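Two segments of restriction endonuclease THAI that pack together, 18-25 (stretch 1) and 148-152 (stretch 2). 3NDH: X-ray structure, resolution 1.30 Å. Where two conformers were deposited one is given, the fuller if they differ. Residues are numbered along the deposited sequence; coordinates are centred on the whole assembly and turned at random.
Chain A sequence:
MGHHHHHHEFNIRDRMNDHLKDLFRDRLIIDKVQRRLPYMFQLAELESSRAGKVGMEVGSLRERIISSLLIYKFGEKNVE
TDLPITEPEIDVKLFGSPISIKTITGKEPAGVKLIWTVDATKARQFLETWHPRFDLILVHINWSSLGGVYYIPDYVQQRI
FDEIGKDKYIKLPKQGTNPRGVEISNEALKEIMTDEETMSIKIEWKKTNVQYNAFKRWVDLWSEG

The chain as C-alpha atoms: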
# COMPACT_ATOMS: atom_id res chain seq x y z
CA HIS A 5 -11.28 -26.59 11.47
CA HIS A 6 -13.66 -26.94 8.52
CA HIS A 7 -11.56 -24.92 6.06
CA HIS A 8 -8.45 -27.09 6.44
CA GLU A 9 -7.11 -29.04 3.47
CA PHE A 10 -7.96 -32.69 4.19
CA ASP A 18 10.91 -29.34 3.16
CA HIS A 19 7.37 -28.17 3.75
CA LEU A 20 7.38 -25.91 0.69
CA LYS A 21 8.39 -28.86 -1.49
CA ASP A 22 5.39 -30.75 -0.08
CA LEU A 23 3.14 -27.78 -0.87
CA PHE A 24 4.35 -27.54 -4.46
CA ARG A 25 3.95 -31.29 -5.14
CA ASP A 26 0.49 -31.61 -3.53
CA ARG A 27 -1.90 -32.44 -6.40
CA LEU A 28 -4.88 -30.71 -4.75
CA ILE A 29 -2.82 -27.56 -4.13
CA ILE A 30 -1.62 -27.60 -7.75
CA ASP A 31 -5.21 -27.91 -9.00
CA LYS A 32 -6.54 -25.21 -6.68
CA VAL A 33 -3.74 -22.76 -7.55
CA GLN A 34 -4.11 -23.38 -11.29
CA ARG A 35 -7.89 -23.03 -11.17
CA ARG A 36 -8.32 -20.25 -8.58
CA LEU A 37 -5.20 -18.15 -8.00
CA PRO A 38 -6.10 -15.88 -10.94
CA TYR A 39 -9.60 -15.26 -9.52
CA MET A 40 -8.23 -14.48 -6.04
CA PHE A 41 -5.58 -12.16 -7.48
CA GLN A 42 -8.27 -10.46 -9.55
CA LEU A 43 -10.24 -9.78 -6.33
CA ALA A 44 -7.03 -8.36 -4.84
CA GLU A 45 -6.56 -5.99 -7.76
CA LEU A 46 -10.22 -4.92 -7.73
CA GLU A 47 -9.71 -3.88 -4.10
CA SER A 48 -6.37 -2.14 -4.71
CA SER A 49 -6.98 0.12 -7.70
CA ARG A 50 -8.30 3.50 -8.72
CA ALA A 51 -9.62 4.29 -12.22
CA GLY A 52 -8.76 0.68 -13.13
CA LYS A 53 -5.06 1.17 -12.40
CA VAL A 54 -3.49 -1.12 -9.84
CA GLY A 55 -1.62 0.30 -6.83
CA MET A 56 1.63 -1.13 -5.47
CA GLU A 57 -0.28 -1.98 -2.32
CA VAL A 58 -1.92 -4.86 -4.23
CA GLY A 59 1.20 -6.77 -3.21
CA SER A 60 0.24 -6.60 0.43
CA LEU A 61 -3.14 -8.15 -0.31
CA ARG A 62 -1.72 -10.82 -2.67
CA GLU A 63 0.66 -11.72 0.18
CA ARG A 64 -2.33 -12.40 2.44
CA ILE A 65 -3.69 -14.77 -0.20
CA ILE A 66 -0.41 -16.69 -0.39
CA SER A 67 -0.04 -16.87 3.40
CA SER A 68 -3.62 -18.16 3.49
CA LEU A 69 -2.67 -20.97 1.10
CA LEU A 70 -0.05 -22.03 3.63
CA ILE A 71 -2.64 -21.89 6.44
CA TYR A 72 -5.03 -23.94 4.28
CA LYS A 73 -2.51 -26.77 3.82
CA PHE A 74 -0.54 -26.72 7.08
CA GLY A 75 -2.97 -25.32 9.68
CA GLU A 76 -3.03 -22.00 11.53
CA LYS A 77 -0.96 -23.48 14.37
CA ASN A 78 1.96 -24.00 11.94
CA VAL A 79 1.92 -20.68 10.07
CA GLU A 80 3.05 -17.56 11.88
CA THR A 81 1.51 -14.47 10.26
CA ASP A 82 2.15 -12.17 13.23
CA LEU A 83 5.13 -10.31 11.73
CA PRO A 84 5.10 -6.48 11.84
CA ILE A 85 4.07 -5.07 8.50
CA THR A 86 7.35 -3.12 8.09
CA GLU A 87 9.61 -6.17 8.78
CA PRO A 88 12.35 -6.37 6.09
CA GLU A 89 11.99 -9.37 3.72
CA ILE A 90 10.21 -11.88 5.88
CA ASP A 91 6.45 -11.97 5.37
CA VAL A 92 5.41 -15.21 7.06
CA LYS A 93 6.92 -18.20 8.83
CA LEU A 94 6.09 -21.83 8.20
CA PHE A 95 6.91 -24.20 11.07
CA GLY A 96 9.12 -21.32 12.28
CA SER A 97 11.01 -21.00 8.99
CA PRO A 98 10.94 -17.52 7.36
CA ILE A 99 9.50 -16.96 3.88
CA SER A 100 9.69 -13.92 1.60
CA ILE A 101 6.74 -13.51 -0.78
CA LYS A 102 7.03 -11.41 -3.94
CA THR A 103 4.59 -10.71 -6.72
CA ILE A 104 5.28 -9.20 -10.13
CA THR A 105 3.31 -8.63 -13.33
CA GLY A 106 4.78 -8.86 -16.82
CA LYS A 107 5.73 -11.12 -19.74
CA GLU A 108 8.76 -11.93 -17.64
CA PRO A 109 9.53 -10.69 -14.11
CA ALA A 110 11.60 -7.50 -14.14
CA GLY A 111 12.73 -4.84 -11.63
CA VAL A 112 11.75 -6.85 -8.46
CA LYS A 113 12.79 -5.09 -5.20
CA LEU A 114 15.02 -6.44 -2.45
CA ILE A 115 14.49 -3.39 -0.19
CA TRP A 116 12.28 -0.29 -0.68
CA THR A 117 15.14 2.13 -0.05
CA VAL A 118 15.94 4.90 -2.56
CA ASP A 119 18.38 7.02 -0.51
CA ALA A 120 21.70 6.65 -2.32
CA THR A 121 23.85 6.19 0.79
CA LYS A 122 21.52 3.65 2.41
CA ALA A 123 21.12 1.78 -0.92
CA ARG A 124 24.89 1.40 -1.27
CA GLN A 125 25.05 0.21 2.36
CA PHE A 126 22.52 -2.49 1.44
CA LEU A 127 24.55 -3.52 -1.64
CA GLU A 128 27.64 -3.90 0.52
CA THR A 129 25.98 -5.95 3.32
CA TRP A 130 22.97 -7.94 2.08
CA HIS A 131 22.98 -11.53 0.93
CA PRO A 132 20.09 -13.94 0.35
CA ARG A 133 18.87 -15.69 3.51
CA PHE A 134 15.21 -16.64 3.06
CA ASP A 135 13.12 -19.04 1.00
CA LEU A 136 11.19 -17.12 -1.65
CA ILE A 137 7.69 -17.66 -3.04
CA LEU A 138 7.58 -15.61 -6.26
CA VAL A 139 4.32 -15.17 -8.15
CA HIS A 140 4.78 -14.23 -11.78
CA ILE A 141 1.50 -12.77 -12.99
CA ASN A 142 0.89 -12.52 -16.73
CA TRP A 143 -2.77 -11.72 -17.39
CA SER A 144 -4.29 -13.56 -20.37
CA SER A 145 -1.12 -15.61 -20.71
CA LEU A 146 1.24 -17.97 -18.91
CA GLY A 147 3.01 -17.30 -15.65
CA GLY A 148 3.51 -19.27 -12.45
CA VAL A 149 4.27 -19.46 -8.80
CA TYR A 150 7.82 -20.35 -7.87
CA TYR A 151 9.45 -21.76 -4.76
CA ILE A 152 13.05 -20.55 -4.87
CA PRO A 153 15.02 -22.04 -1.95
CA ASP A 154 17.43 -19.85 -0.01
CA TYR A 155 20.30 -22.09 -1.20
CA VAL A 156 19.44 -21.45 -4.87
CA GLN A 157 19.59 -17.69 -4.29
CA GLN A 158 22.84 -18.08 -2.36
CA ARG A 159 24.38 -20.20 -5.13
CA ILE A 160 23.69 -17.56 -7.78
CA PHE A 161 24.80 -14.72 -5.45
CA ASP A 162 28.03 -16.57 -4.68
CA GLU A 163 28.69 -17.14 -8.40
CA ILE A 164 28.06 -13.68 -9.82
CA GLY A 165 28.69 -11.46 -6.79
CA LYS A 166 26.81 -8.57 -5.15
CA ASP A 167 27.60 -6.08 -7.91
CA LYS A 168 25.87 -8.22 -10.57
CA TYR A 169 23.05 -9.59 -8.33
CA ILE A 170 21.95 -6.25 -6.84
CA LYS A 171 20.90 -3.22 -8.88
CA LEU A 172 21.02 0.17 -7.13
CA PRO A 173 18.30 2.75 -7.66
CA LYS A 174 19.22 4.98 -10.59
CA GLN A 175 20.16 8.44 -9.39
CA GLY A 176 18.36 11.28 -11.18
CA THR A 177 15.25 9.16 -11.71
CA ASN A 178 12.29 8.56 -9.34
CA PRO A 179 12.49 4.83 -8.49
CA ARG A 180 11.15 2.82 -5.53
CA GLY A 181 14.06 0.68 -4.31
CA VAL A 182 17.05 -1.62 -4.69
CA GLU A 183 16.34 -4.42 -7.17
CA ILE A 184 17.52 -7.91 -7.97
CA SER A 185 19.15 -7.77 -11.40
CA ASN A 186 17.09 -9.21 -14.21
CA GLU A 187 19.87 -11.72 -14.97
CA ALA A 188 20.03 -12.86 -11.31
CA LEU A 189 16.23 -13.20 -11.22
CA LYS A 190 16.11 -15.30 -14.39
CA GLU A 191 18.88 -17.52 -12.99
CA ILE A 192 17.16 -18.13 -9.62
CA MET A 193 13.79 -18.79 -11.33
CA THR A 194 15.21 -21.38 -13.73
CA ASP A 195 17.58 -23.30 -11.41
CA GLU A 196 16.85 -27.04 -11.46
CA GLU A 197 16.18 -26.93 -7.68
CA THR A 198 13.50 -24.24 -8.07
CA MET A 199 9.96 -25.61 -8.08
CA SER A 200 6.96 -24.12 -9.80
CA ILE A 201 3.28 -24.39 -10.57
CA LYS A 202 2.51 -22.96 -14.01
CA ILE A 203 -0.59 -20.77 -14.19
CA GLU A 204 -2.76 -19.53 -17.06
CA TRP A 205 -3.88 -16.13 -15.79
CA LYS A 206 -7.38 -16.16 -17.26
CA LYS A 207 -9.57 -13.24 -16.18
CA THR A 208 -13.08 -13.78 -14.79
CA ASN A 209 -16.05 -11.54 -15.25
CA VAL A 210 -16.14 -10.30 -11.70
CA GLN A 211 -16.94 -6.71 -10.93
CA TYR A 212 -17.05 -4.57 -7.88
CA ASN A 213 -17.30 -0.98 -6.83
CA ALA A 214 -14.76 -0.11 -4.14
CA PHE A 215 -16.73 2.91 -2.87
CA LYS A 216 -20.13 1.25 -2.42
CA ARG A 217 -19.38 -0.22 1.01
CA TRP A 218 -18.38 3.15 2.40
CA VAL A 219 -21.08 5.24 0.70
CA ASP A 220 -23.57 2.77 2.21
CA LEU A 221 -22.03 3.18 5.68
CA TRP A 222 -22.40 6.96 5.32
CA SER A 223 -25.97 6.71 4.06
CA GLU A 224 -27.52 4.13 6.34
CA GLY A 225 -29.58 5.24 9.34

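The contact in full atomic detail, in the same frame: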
# COMPACT_ATOMS: atom_id res chain seq x y z
N ASP A 18 11.08 -30.69 3.73
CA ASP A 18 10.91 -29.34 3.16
C ASP A 18 9.42 -29.18 2.93
O ASP A 18 8.83 -29.79 2.04
CB ASP A 18 11.74 -29.20 1.87
CG ASP A 18 11.61 -27.84 1.22
OD1 ASP A 18 10.64 -27.13 1.51
OD2 ASP A 18 12.49 -27.48 0.41
N HIS A 19 8.81 -28.36 3.77
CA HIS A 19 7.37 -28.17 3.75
C HIS A 19 6.92 -27.50 2.46
O HIS A 19 5.85 -27.81 1.93
CB HIS A 19 6.93 -27.36 4.96
CG HIS A 19 7.13 -28.07 6.26
ND1 HIS A 19 6.46 -29.23 6.57
CD2 HIS A 19 7.93 -27.80 7.32
CE1 HIS A 19 6.84 -29.65 7.76
NE2 HIS A 19 7.74 -28.81 8.24
N LEU A 20 7.73 -26.58 1.95
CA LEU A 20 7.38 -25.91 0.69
C LEU A 20 7.43 -26.87 -0.50
O LEU A 20 6.62 -26.78 -1.40
CB LEU A 20 8.24 -24.68 0.47
CG LEU A 20 7.86 -23.50 1.38
CD1 LEU A 20 8.77 -22.30 1.15
CD2 LEU A 20 6.40 -23.09 1.19
N LYS A 21 8.37 -27.81 -0.48
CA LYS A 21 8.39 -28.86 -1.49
C LYS A 21 7.07 -29.63 -1.46
O LYS A 21 6.45 -29.86 -2.50
CB LYS A 21 9.57 -29.81 -1.26
CG LYS A 21 9.68 -30.97 -2.25
CD LYS A 21 10.89 -31.84 -1.94
CE LYS A 21 11.18 -32.82 -3.06
NZ LYS A 21 10.08 -33.81 -3.24
N ASP A 22 6.64 -30.00 -0.26
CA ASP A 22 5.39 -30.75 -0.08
C ASP A 22 4.20 -29.95 -0.61
O ASP A 22 3.32 -30.50 -1.27
CB ASP A 22 5.17 -31.08 1.40
CG ASP A 22 6.21 -32.03 1.95
OD1 ASP A 22 6.88 -32.69 1.15
OD2 ASP A 22 6.35 -32.09 3.19
N LEU A 23 4.20 -28.64 -0.36
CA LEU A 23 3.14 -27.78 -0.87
C LEU A 23 3.10 -27.81 -2.39
O LEU A 23 2.02 -27.96 -2.99
CB LEU A 23 3.39 -26.35 -0.40
CG LEU A 23 2.43 -25.27 -0.88
CD1 LEU A 23 1.08 -25.37 -0.18
CD2 LEU A 23 3.05 -23.91 -0.65
N PHE A 24 4.26 -27.66 -3.01
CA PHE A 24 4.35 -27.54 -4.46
C PHE A 24 4.09 -28.84 -5.22
O PHE A 24 3.82 -28.81 -6.41
CB PHE A 24 5.68 -26.88 -4.87
CG PHE A 24 5.63 -25.38 -4.84
CD1 PHE A 24 5.47 -24.70 -3.65
CD2 PHE A 24 5.67 -24.65 -6.02
CE1 PHE A 24 5.38 -23.31 -3.62
CE2 PHE A 24 5.59 -23.25 -6.00
CZ PHE A 24 5.45 -22.59 -4.81
N ARG A 25 4.18 -29.97 -4.53
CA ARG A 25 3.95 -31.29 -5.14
C ARG A 25 2.56 -31.85 -4.83
O ARG A 25 2.16 -32.85 -5.42
CB ARG A 25 5.03 -32.26 -4.67
CG ARG A 25 6.36 -31.96 -5.30
CD ARG A 25 7.47 -32.71 -4.61
NE ARG A 25 8.77 -32.81 -5.30
CZ ARG A 25 9.07 -32.49 -6.57
NH1 ARG A 25 8.14 -32.01 -7.40
NH2 ARG A 25 10.32 -32.68 -6.99
N GLY A 148 3.32 -18.18 -13.41
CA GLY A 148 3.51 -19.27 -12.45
C GLY A 148 3.84 -18.77 -11.07
O GLY A 148 4.15 -17.59 -10.88
N VAL A 149 3.78 -19.71 -10.14
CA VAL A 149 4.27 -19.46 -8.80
C VAL A 149 5.48 -20.32 -8.60
O VAL A 149 5.48 -21.50 -8.98
CB VAL A 149 3.20 -19.68 -7.71
CG1 VAL A 149 2.61 -21.04 -7.75
CG2 VAL A 149 3.77 -19.40 -6.32
N TYR A 150 6.51 -19.72 -8.01
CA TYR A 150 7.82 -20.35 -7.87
C TYR A 150 8.23 -20.41 -6.42
O TYR A 150 8.09 -19.43 -5.69
CB TYR A 150 8.87 -19.53 -8.63
CG TYR A 150 8.67 -19.51 -10.12
CD1 TYR A 150 9.45 -20.32 -10.94
CD2 TYR A 150 7.70 -18.72 -10.71
CE1 TYR A 150 9.26 -20.33 -12.31
CE2 TYR A 150 7.51 -18.74 -12.08
CZ TYR A 150 8.30 -19.53 -12.87
OH TYR A 150 8.12 -19.54 -14.23
N TYR A 151 8.75 -21.57 -6.03
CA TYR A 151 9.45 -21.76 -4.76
C TYR A 151 10.94 -21.78 -5.06
O TYR A 151 11.43 -22.69 -5.71
CB TYR A 151 9.02 -23.07 -4.06
CG TYR A 151 9.94 -23.57 -2.97
CD1 TYR A 151 10.60 -22.70 -2.10
CD2 TYR A 151 10.16 -24.93 -2.82
CE1 TYR A 151 11.46 -23.18 -1.12
CE2 TYR A 151 11.00 -25.42 -1.84
CZ TYR A 151 11.64 -24.52 -1.00
OH TYR A 151 12.50 -25.00 -0.02
N ILE A 152 11.63 -20.73 -4.62
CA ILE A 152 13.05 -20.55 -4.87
C ILE A 152 13.76 -20.68 -3.52
O ILE A 152 13.75 -19.73 -2.73
CB ILE A 152 13.32 -19.19 -5.53
CG1 ILE A 152 12.49 -19.03 -6.82
CG2 ILE A 152 14.80 -19.07 -5.85
CD1 ILE A 152 12.55 -17.68 -7.49

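The polar part of this contact is a single short hydrogen bond. Tyr 151 OH donates to Asp 18 OD2 at 2.5 Å, with OD2 at the edge of the phenol ring, near its plane, where the hydroxyl's proton can point at it. Asp 18 lies at the start of the helical segment, and its other oxygen is engaged there: Lys 21 N donates to Asp 18 OD1 at 3.1 Å with a nearly linear angle of 162°. A short carboxylate side chain suits this position because its two oxygens can serve the first turn of the helix and the strand at once.

CH-pi contacts come next, and they run in relay. Leu 20 CB sits 3.6 Å from the centroid of the Tyr 151 ring, only 8° off its normal; Tyr 151 CB in turn lies 3.7 Å from the centroid of the Phe 24 ring, 13° off the normal. Tyr 151 therefore offers its ring face to one helix residue and its CB to another one turn later, the spacing that brings Leu 20 and Phe 24 to the same side of the helix. The two aromatic rings themselves meet obliquely, with centroids 6.0 Å apart and planes at 45°.

Apolar packing fills in around these. Leu 20 CD1 reaches Tyr 151 CE1 at 3.6 Å, and Phe 24 CZ meets Val 149 CG2 at 3.9 Å. The Phe 24 ring is large enough to span neighbouring strand residues: its edge also approaches the backbone, with CE2 3.5 Å from Val 149 O. Strand alternation explains the choice of partners, since Val 149 and Tyr 151 point toward the helix while Tyr 150, between them, points away. Tyr 151, buried and long enough to carry a hydroxyl out to Asp 18, combines all three kinds of interaction.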